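Local coordinates for Melibiose/raffinose/stachyose-binding protein MelE (Bacillus subtilis subsp. subtilis str. 168, PDB 4R6H) that binds melibiose, raffinose and stachyose outside the cell and delivers them to the ABC transporter that imports these sugars, at residues D119-S124 with V368-Y373; P301-G306 with N360-Y365; L126-K129 with V133-Y136. All coordinates share one frame; numbering follows the deposited sequence.

Interaction 1 (D119-S124 with V368-Y373)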
loop_
_atom_site.group_PDB
_atom_site.type_symbol
_atom_site.label_atom_id
_atom_site.label_comp_id
_atom_site.label_asym_id
_atom_site.label_seq_id
_atom_site.Cartn_x
_atom_site.Cartn_y
_atom_site.Cartn_z
ATOM N N ASP A 119 6.815 3.787 14.918
ATOM C CA ASP A 119 7.551 2.634 14.387
ATOM C C ASP A 119 8.755 3.133 13.601
ATOM O O ASP A 119 8.597 3.902 12.676
ATOM C CB ASP A 119 6.617 1.749 13.531
ATOM C CG ASP A 119 7.264 0.418 13.091
ATOM O OD1 ASP A 119 8.467 0.405 12.776
ATOM O OD2 ASP A 119 6.532 -0.594 13.062
ATOM N N PRO A 120 9.979 2.710 13.981
ATOM C CA PRO A 120 11.117 3.225 13.200
ATOM C C PRO A 120 11.124 2.888 11.695
ATOM O O PRO A 120 11.805 3.549 10.953
ATOM C CB PRO A 120 12.354 2.600 13.887
ATOM C CG PRO A 120 11.841 1.520 14.765
ATOM C CD PRO A 120 10.368 1.717 14.998
ATOM N N ASN A 121 10.368 1.883 11.267
ATOM C CA ASN A 121 10.200 1.631 9.836
ATOM C C ASN A 121 9.480 2.761 9.095
ATOM O O ASN A 121 9.552 2.846 7.862
ATOM C CB ASN A 121 9.464 0.320 9.607
ATOM C CG ASN A 121 10.367 -0.883 9.728
ATOM O OD1 ASN A 121 11.579 -0.818 9.449
ATOM N ND2 ASN A 121 9.794 -1.972 10.142
ATOM N N LEU A 122 8.860 3.666 9.851
ATOM C CA LEU A 122 8.157 4.807 9.317
ATOM C C LEU A 122 8.940 6.125 9.414
ATOM O O LEU A 122 8.446 7.143 8.932
ATOM C CB LEU A 122 6.793 4.954 10.028
ATOM C CG LEU A 122 5.787 3.812 9.841
ATOM C CD1 LEU A 122 4.490 4.044 10.586
ATOM C CD2 LEU A 122 5.545 3.631 8.343
ATOM N N ASN A 123 10.146 6.104 9.979
ATOM C CA ASN A 123 10.926 7.364 10.087
ATOM C C ASN A 123 11.208 8.111 8.793
ATOM O O ASN A 123 11.045 9.314 8.732
ATOM C CB ASN A 123 12.256 7.104 10.760
ATOM C CG ASN A 123 12.122 6.812 12.224
ATOM O OD1 ASN A 123 11.062 7.002 12.828
ATOM N ND2 ASN A 123 13.220 6.356 12.832
ATOM N N SER A 124 11.636 7.407 7.751
ATOM C CA SER A 124 11.940 8.044 6.474
ATOM C C SER A 124 10.721 8.526 5.748
ATOM O O SER A 124 10.834 9.319 4.824
ATOM C CB SER A 124 12.666 7.066 5.535
ATOM O OG SER A 124 13.949 6.798 6.034
ATOM N N VAL A 368 12.661 -7.180 8.493
ATOM C CA VAL A 368 12.607 -6.768 7.089
ATOM C C VAL A 368 12.236 -5.276 7.052
ATOM O O VAL A 368 11.363 -4.830 7.791
ATOM C CB VAL A 368 11.597 -7.641 6.279
ATOM C CG1 VAL A 368 11.402 -7.184 4.822
ATOM C CG2 VAL A 368 12.033 -9.105 6.306
ATOM N N LYS A 369 12.881 -4.519 6.172
ATOM C CA LYS A 369 12.663 -3.097 6.089
ATOM C C LYS A 369 11.427 -2.757 5.263
ATOM O O LYS A 369 10.832 -3.655 4.611
ATOM C CB LYS A 369 13.935 -2.404 5.545
ATOM C CG LYS A 369 15.183 -2.661 6.400
ATOM C CD LYS A 369 15.087 -2.076 7.783
ATOM C CE LYS A 369 16.318 -2.414 8.616
ATOM N NZ LYS A 369 15.919 -2.906 9.967
ATOM N N VAL A 370 11.056 -1.484 5.307
ATOM C CA VAL A 370 9.872 -1.004 4.616
ATOM C C VAL A 370 10.266 0.078 3.646
ATOM O O VAL A 370 11.078 0.974 3.986
ATOM C CB VAL A 370 8.802 -0.466 5.595
ATOM C CG1 VAL A 370 7.619 0.125 4.829
ATOM C CG2 VAL A 370 8.350 -1.599 6.512
ATOM N N GLU A 371 9.710 -0.010 2.448
ATOM C CA GLU A 371 9.880 1.014 1.440
ATOM C C GLU A 371 8.510 1.583 1.051
ATOM O O GLU A 371 7.530 0.829 0.890
ATOM C CB GLU A 371 10.544 0.447 0.175
ATOM C CG GLU A 371 12.071 0.432 0.267
ATOM C CD GLU A 371 12.636 1.826 0.068
ATOM O OE1 GLU A 371 12.157 2.585 -0.820
ATOM O OE2 GLU A 371 13.532 2.165 0.863
ATOM N N PRO A 372 8.421 2.897 0.847
ATOM C CA PRO A 372 7.173 3.445 0.359
ATOM C C PRO A 372 6.817 2.966 -1.034
ATOM O O PRO A 372 7.700 2.589 -1.830
ATOM C CB PRO A 372 7.424 4.974 0.355
ATOM C CG PRO A 372 8.915 5.083 0.231
ATOM C CD PRO A 372 9.478 3.920 0.982
ATOM N N TYR A 373 5.548 3.010 -1.397
ATOM C CA TYR A 373 5.171 2.652 -2.757
ATOM C C TYR A 373 5.918 3.475 -3.791
ATOM O O TYR A 373 5.974 4.706 -3.733
ATOM C CB TYR A 373 3.658 2.750 -2.980
ATOM C CG TYR A 373 2.988 1.416 -2.782
ATOM C CD1 TYR A 373 2.997 0.462 -3.795
ATOM C CD2 TYR A 373 2.417 1.084 -1.573
ATOM C CE1 TYR A 373 2.411 -0.764 -3.617
ATOM C CE2 TYR A 373 1.828 -0.147 -1.380
ATOM C CZ TYR A 373 1.826 -1.061 -2.409
ATOM O OH TYR A 373 1.249 -2.291 -2.240
HETATM O O HOH W 1 12.400 0.326 7.145
HETATM O O HOH W 2 12.277 -3.787 10.236
#

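Interaction 2 (P301-G306 with N360-Y365)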
loop_
_atom_site.group_PDB
_atom_site.type_symbol
_atom_site.label_atom_id
_atom_site.label_comp_id
_atom_site.label_asym_id
_atom_site.label_seq_id
_atom_site.Cartn_x
_atom_site.Cartn_y
_atom_site.Cartn_z
ATOM N N PRO A 301 14.903 -9.015 0.599
ATOM C CA PRO A 301 13.468 -8.792 0.372
ATOM C C PRO A 301 12.994 -7.570 1.158
ATOM O O PRO A 301 13.650 -7.124 2.121
ATOM C CB PRO A 301 12.806 -10.074 0.877
ATOM C CG PRO A 301 13.916 -11.100 0.896
ATOM C CD PRO A 301 15.188 -10.364 1.112
ATOM N N ILE A 302 11.856 -7.039 0.757
ATOM C CA ILE A 302 11.410 -5.744 1.248
ATOM C C ILE A 302 9.888 -5.760 1.406
ATOM O O ILE A 302 9.166 -6.312 0.568
ATOM C CB ILE A 302 11.903 -4.621 0.250
ATOM C CG1 ILE A 302 11.747 -3.224 0.797
ATOM C CG2 ILE A 302 11.233 -4.736 -1.112
ATOM C CD1 ILE A 302 12.671 -2.907 1.917
ATOM N N TRP A 303 9.396 -5.142 2.499
ATOM C CA TRP A 303 7.965 -4.820 2.591
ATOM C C TRP A 303 7.665 -3.485 1.905
ATOM O O TRP A 303 8.394 -2.515 2.099
ATOM C CB TRP A 303 7.519 -4.706 4.043
ATOM C CG TRP A 303 7.485 -5.977 4.858
ATOM C CD1 TRP A 303 8.176 -6.217 5.995
ATOM C CD2 TRP A 303 6.677 -7.131 4.638
ATOM N NE1 TRP A 303 7.899 -7.441 6.479
ATOM C CE2 TRP A 303 6.964 -8.040 5.672
ATOM C CE3 TRP A 303 5.761 -7.502 3.646
ATOM C CZ2 TRP A 303 6.374 -9.289 5.748
ATOM C CZ3 TRP A 303 5.140 -8.722 3.731
ATOM C CH2 TRP A 303 5.457 -9.623 4.753
ATOM N N ILE A 304 6.581 -3.430 1.150
ATOM C CA ILE A 304 6.191 -2.212 0.429
ATOM C C ILE A 304 4.992 -1.589 1.062
ATOM O O ILE A 304 3.980 -2.270 1.338
ATOM C CB ILE A 304 5.853 -2.496 -1.044
ATOM C CG1 ILE A 304 7.028 -3.185 -1.795
ATOM C CG2 ILE A 304 5.421 -1.243 -1.754
ATOM C CD1 ILE A 304 8.307 -2.421 -1.740
ATOM N N GLY A 305 5.041 -0.289 1.251
ATOM C CA GLY A 305 3.853 0.413 1.770
ATOM C C GLY A 305 4.216 1.619 2.584
ATOM O O GLY A 305 4.498 2.706 2.032
ATOM N N GLY A 306 4.245 1.416 3.881
ATOM C CA GLY A 306 4.541 2.499 4.820
ATOM C C GLY A 306 3.283 3.200 5.225
ATOM O O GLY A 306 2.461 2.602 5.889
ATOM N N ASN A 360 1.464 -13.008 12.949
ATOM C CA ASN A 360 2.461 -14.118 12.987
ATOM C C ASN A 360 3.592 -13.862 11.987
ATOM O O ASN A 360 4.783 -13.838 12.314
ATOM C CB ASN A 360 1.781 -15.517 12.776
ATOM C CG ASN A 360 1.194 -15.760 11.370
ATOM O OD1 ASN A 360 0.486 -14.898 10.771
ATOM N ND2 ASN A 360 1.460 -16.983 10.835
ATOM N N ASP A 361 3.185 -13.606 10.765
ATOM C CA ASP A 361 4.129 -13.381 9.658
ATOM C C ASP A 361 4.874 -12.085 9.804
ATOM O O ASP A 361 6.060 -12.005 9.503
ATOM C CB ASP A 361 3.383 -13.368 8.324
ATOM C CG ASP A 361 2.932 -14.761 7.891
ATOM O OD1 ASP A 361 3.639 -15.773 8.188
ATOM O OD2 ASP A 361 1.905 -14.871 7.228
ATOM N N TYR A 362 4.220 -11.024 10.267
ATOM C CA TYR A 362 4.978 -9.789 10.498
ATOM C C TYR A 362 6.059 -9.948 11.613
ATOM O O TYR A 362 7.104 -9.326 11.514
ATOM C CB TYR A 362 4.077 -8.582 10.737
ATOM C CG TYR A 362 3.316 -8.130 9.490
ATOM C CD1 TYR A 362 3.986 -7.922 8.279
ATOM C CD2 TYR A 362 1.980 -7.792 9.550
ATOM C CE1 TYR A 362 3.316 -7.467 7.160
ATOM C CE2 TYR A 362 1.307 -7.356 8.437
ATOM C CZ TYR A 362 1.962 -7.159 7.256
ATOM O OH TYR A 362 1.300 -6.682 6.149
ATOM N N GLU A 363 5.788 -10.772 12.621
ATOM C CA GLU A 363 6.794 -11.053 13.634
ATOM C C GLU A 363 7.941 -11.904 13.035
ATOM O O GLU A 363 9.116 -11.672 13.317
ATOM C CB GLU A 363 6.141 -11.769 14.803
ATOM C CG GLU A 363 7.026 -11.862 16.026
ATOM C CD GLU A 363 6.286 -11.529 17.309
ATOM O OE1 GLU A 363 5.324 -10.714 17.292
ATOM O OE2 GLU A 363 6.678 -12.086 18.349
ATOM N N TYR A 364 7.589 -12.883 12.228
ATOM C CA TYR A 364 8.607 -13.710 11.580
ATOM C C TYR A 364 9.531 -12.848 10.748
ATOM O O TYR A 364 10.756 -13.079 10.722
ATOM C CB TYR A 364 7.969 -14.785 10.710
ATOM C CG TYR A 364 8.901 -15.851 10.152
ATOM C CD1 TYR A 364 9.492 -15.698 8.911
ATOM C CD2 TYR A 364 9.109 -16.999 10.820
ATOM C CE1 TYR A 364 10.327 -16.679 8.394
ATOM C CE2 TYR A 364 9.922 -18.000 10.314
ATOM C CZ TYR A 364 10.493 -17.848 9.091
ATOM O OH TYR A 364 11.319 -18.873 8.640
ATOM N N TYR A 365 8.974 -11.814 10.105
ATOM C CA TYR A 365 9.726 -10.913 9.257
ATOM C C TYR A 365 9.983 -9.540 9.868
ATOM O O TYR A 365 10.083 -8.520 9.176
ATOM C CB TYR A 365 9.014 -10.786 7.899
ATOM C CG TYR A 365 9.052 -12.065 7.110
ATOM C CD1 TYR A 365 10.221 -12.530 6.567
ATOM C CD2 TYR A 365 7.900 -12.821 6.909
ATOM C CE1 TYR A 365 10.253 -13.722 5.873
ATOM C CE2 TYR A 365 7.917 -13.994 6.183
ATOM C CZ TYR A 365 9.100 -14.456 5.674
ATOM O OH TYR A 365 9.102 -15.647 4.975
#

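Interaction 3 (L126-K129 with V133-Y136)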
loop_
_atom_site.group_PDB
_atom_site.type_symbol
_atom_site.label_atom_id
_atom_site.label_comp_id
_atom_site.label_asym_id
_atom_site.label_seq_id
_atom_site.Cartn_x
_atom_site.Cartn_y
_atom_site.Cartn_z
ATOM N N LEU A 126 7.522 9.415 7.343
ATOM C CA LEU A 126 6.713 10.388 8.086
ATOM C C LEU A 126 7.499 11.490 8.750
ATOM O O LEU A 126 6.912 12.368 9.375
ATOM C CB LEU A 126 5.830 9.677 9.102
ATOM C CG LEU A 126 4.617 9.019 8.445
ATOM C CD1 LEU A 126 3.835 8.326 9.542
ATOM C CD2 LEU A 126 3.757 10.031 7.696
ATOM N N LYS A 127 8.816 11.473 8.606
ATOM C CA LYS A 127 9.632 12.552 9.131
ATOM C C LYS A 127 10.590 13.026 8.086
ATOM O O LYS A 127 10.911 12.295 7.143
ATOM C CB LYS A 127 10.446 12.118 10.366
ATOM C CG LYS A 127 9.644 11.519 11.485
ATOM C CD LYS A 127 10.524 11.009 12.606
ATOM C CE LYS A 127 11.386 12.113 13.179
ATOM N NZ LYS A 127 12.028 11.666 14.441
ATOM N N ASN A 128 11.090 14.242 8.285
ATOM C CA ASN A 128 12.308 14.640 7.595
ATOM C C ASN A 128 13.499 14.470 8.533
ATOM O O ASN A 128 13.348 14.335 9.764
ATOM C CB ASN A 128 12.186 16.005 6.884
ATOM C CG ASN A 128 11.885 17.180 7.799
ATOM O OD1 ASN A 128 12.321 17.231 8.944
ATOM N ND2 ASN A 128 11.155 18.163 7.265
ATOM N N LYS A 129 14.688 14.368 7.947
ATOM C CA LYS A 129 15.901 14.217 8.742
ATOM C C LYS A 129 16.091 15.428 9.681
ATOM O O LYS A 129 16.658 15.275 10.751
ATOM C CB LYS A 129 17.125 14.014 7.830
ATOM C CG LYS A 129 18.354 13.445 8.531
ATOM C CD LYS A 129 19.559 13.390 7.599
ATOM C CE LYS A 129 20.867 13.316 8.373
ATOM N NZ LYS A 129 20.878 12.219 9.380
ATOM N N VAL A 133 7.720 15.939 12.022
ATOM C CA VAL A 133 6.823 14.774 11.929
ATOM C C VAL A 133 5.580 15.309 11.195
ATOM O O VAL A 133 4.892 16.246 11.692
ATOM C CB VAL A 133 6.484 14.240 13.308
ATOM C CG1 VAL A 133 5.465 13.093 13.211
ATOM C CG2 VAL A 133 7.732 13.755 14.038
ATOM N N TYR A 134 5.300 14.768 10.016
ATOM C CA TYR A 134 4.289 15.325 9.105
ATOM C C TYR A 134 2.853 14.912 9.435
ATOM O O TYR A 134 1.928 15.575 9.048
ATOM C CB TYR A 134 4.552 14.899 7.634
ATOM C CG TYR A 134 5.717 15.627 6.968
ATOM C CD1 TYR A 134 7.032 15.320 7.323
ATOM C CD2 TYR A 134 5.503 16.611 5.970
ATOM C CE1 TYR A 134 8.100 15.979 6.739
ATOM C CE2 TYR A 134 6.591 17.297 5.381
ATOM C CZ TYR A 134 7.871 16.954 5.765
ATOM O OH TYR A 134 8.961 17.586 5.195
ATOM N N ALA A 135 2.698 13.735 10.032
ATOM C CA ALA A 135 1.348 13.155 10.248
ATOM C C ALA A 135 1.448 12.001 11.222
ATOM O O ALA A 135 2.525 11.445 11.431
ATOM C CB ALA A 135 0.788 12.646 8.954
ATOM N N TYR A 136 0.306 11.653 11.797
ATOM C CA TYR A 136 0.167 10.528 12.719
ATOM C C TYR A 136 -0.298 9.323 11.934
ATOM O O TYR A 136 -1.348 9.373 11.266
ATOM C CB TYR A 136 -0.855 10.871 13.830
ATOM C CG TYR A 136 -1.292 9.650 14.601
ATOM C CD1 TYR A 136 -0.425 8.983 15.453
ATOM C CD2 TYR A 136 -2.551 9.111 14.390
ATOM C CE1 TYR A 136 -0.827 7.837 16.103
ATOM C CE2 TYR A 136 -2.973 7.977 15.043
ATOM C CZ TYR A 136 -2.086 7.338 15.899
ATOM O OH TYR A 136 -2.506 6.190 16.558
#

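Interaction 1 (D119-S124 with V368-Y373)
Asn121 and Val370 meet where a short 3-10 turn, leading into helix 123-126, passes strand 370-372, part of the large mixed sheet of this two-lobed sugar-binding fold. It is a small surface contact, and no direct hydrogen bond crosses it. The closest backbones are those of Asn121 and Val370, with CA atoms 5.9 Å apart. Asn121 CB rests on Val370 CG2 at 3.8 Å. The amide then runs on past the same methyl group, with Asn121 ND2 also 3.9 Å from Val370 CG2. The two side chains cross at about a right angle. The first torsion of Asn121 (chi1 -80°) sets CG beside the backbone N, with the amide over Val370 CG2 and facing two waters.

These waters fill the polar part. Water 1 donates to Asn121 OD1 at 2.7 Å and accepts from Val370 N at 2.9 Å. Water 2 accepts from Asn121 ND2 at 3.1 Å. It also lies 2.8 Å from Val368 O as a probable donor, although other acceptors compete for its protons. Lys369 passes near Asn121 OD1 with its aliphatic carbon CD. An Asx turn opens the 3-10 segment: Asn121 N donates to Asp119 OD1 at 2.8 Å, with an N-H...O angle of 157°. The other carboxylate oxygen of Asp119 is held by Gln140.

The polar link between the segments therefore runs through water. Water 1 bridges Asn121 OD1 to Val370 N, and water 2 probably bridges Asn121 ND2 to Val368 O. Beside them lies one small apolar touch.

Interaction 2 (P301-G306 with N360-Y365)
Tyr362, in the last turn of helix 359-364, and Tyr365, just after it, meet the indole of Trp303 on strand 303-306. Just before them, Asp361 stays clear of the strand. Its carboxylate instead forms a salt bridge with Arg149 and accepts from Ile289 N, which ties the helix to strand 287-291.

Tyr362 brings the edge of its ring over one face of the indole. Tyr362 CD1 is 3.7 Å from Trp303 CZ2, and Tyr362 CE1 sits toward the rim of the six-membered ring, 3.9 Å from Trp303 CH2. The pair is a T-shaped (edge-to-face) stack, with centroids 5.1 Å apart and planes at 70°. The hydroxyl of Tyr362 bonds to Lys142 O. The Lys142 side chain also makes cation-pi contacts with both Tyr362 and Trp303.

Tyr364 does not reach Trp303, but it lays its CD1 over the centre of the Tyr365 ring. Tyr365, where the chain leaves the helix, comes next. Its CB is 3.7 Å from Trp303 CZ2, while Tyr365 O lies at the indole edge, 3.6 Å from Trp303 NE1. Here the roles are reversed: the edge of Trp303 points to the face of Tyr365 in an offset edge-to-face stack, with planes at 82°. This is the face opposite the one that Tyr364 covers. With chi1 at -67°, Tyr365 CG lies beside the backbone N, and the ring stands across the end of the indole.

Together the three rings form an aromatic cluster that seats a helix against the mixed beta sheet of this solute-binding fold.

Interaction 3 (L126-K129 with V133-Y136)
Lys127 and Val133 form a single beta bridge that closes a short loop between helix 123-126 and strand 136-137. Their CA atoms are 4.5 Å apart. The helix ends here, since Lys127 is the first residue to leave helical geometry.

Leu126 O is the main acceptor. Tyr134 N donates to it at 3.0 Å in a nearly straight bond, with an N-H...O angle of 173°. The same oxygen takes a CA-H...O contact from Val133 CA. It also lies near the plane of the Tyr134 ring, at its edge, 3.6 Å from Tyr134 CD1.

Apolar contacts line the bridge. The aliphatic part of Lys127 crosses Val133 at a slant, with Lys127 CG 3.9 Å from Val133 CG2. Leu126 CD2 reaches Ala135 CB at 4.2 Å, and Leu126 CD1 comes close to Ala135 O. That carbonyl oxygen is buried here and finds no polar partner. Beyond the bridge, Ala135 packs on strand 310-313. Tyr136 turns away and stacks edge-to-face with Trp114.

The loop is also pinned from within. Asn128 OD1 accepts from Lys132 N, which fixes one end of the amide. The other end meets the tyrosine. Asn128 CG sits between its backbone N and carbonyl carbon (chi1 61°), a crowded position that swings the amide toward Tyr134. The Tyr134 ring also has Asn128 N at its edge. The amide and ring planes stand 87° apart. Asn128 ND2 donates to Tyr134 OH at 3.1 Å, in a bent bond with the hydroxyl tilted out of the amide plane.

How the interactions relate
Interaction 3 closes first along the chain and interaction 2 later. They are in series, and both are nested inside the long loop closed by interaction 1. Interactions 1 and 2 have centres about 10 Å apart and share the mixed sheet. Strands 303-306 and 370-372 are parallel neighbours there, probably bonded from Glu371 to Trp303 and Gly305. Helix 359-364 leads on to strand 370-372. Interaction 3 lies about 12 Å from interaction 1, centre to centre, and joins it through helix 123-126. Its chain runs on into a separate three-stranded sheet. Interaction 1 therefore sits between the helix-on-sheet packing of interaction 2 and the loop of interaction 3.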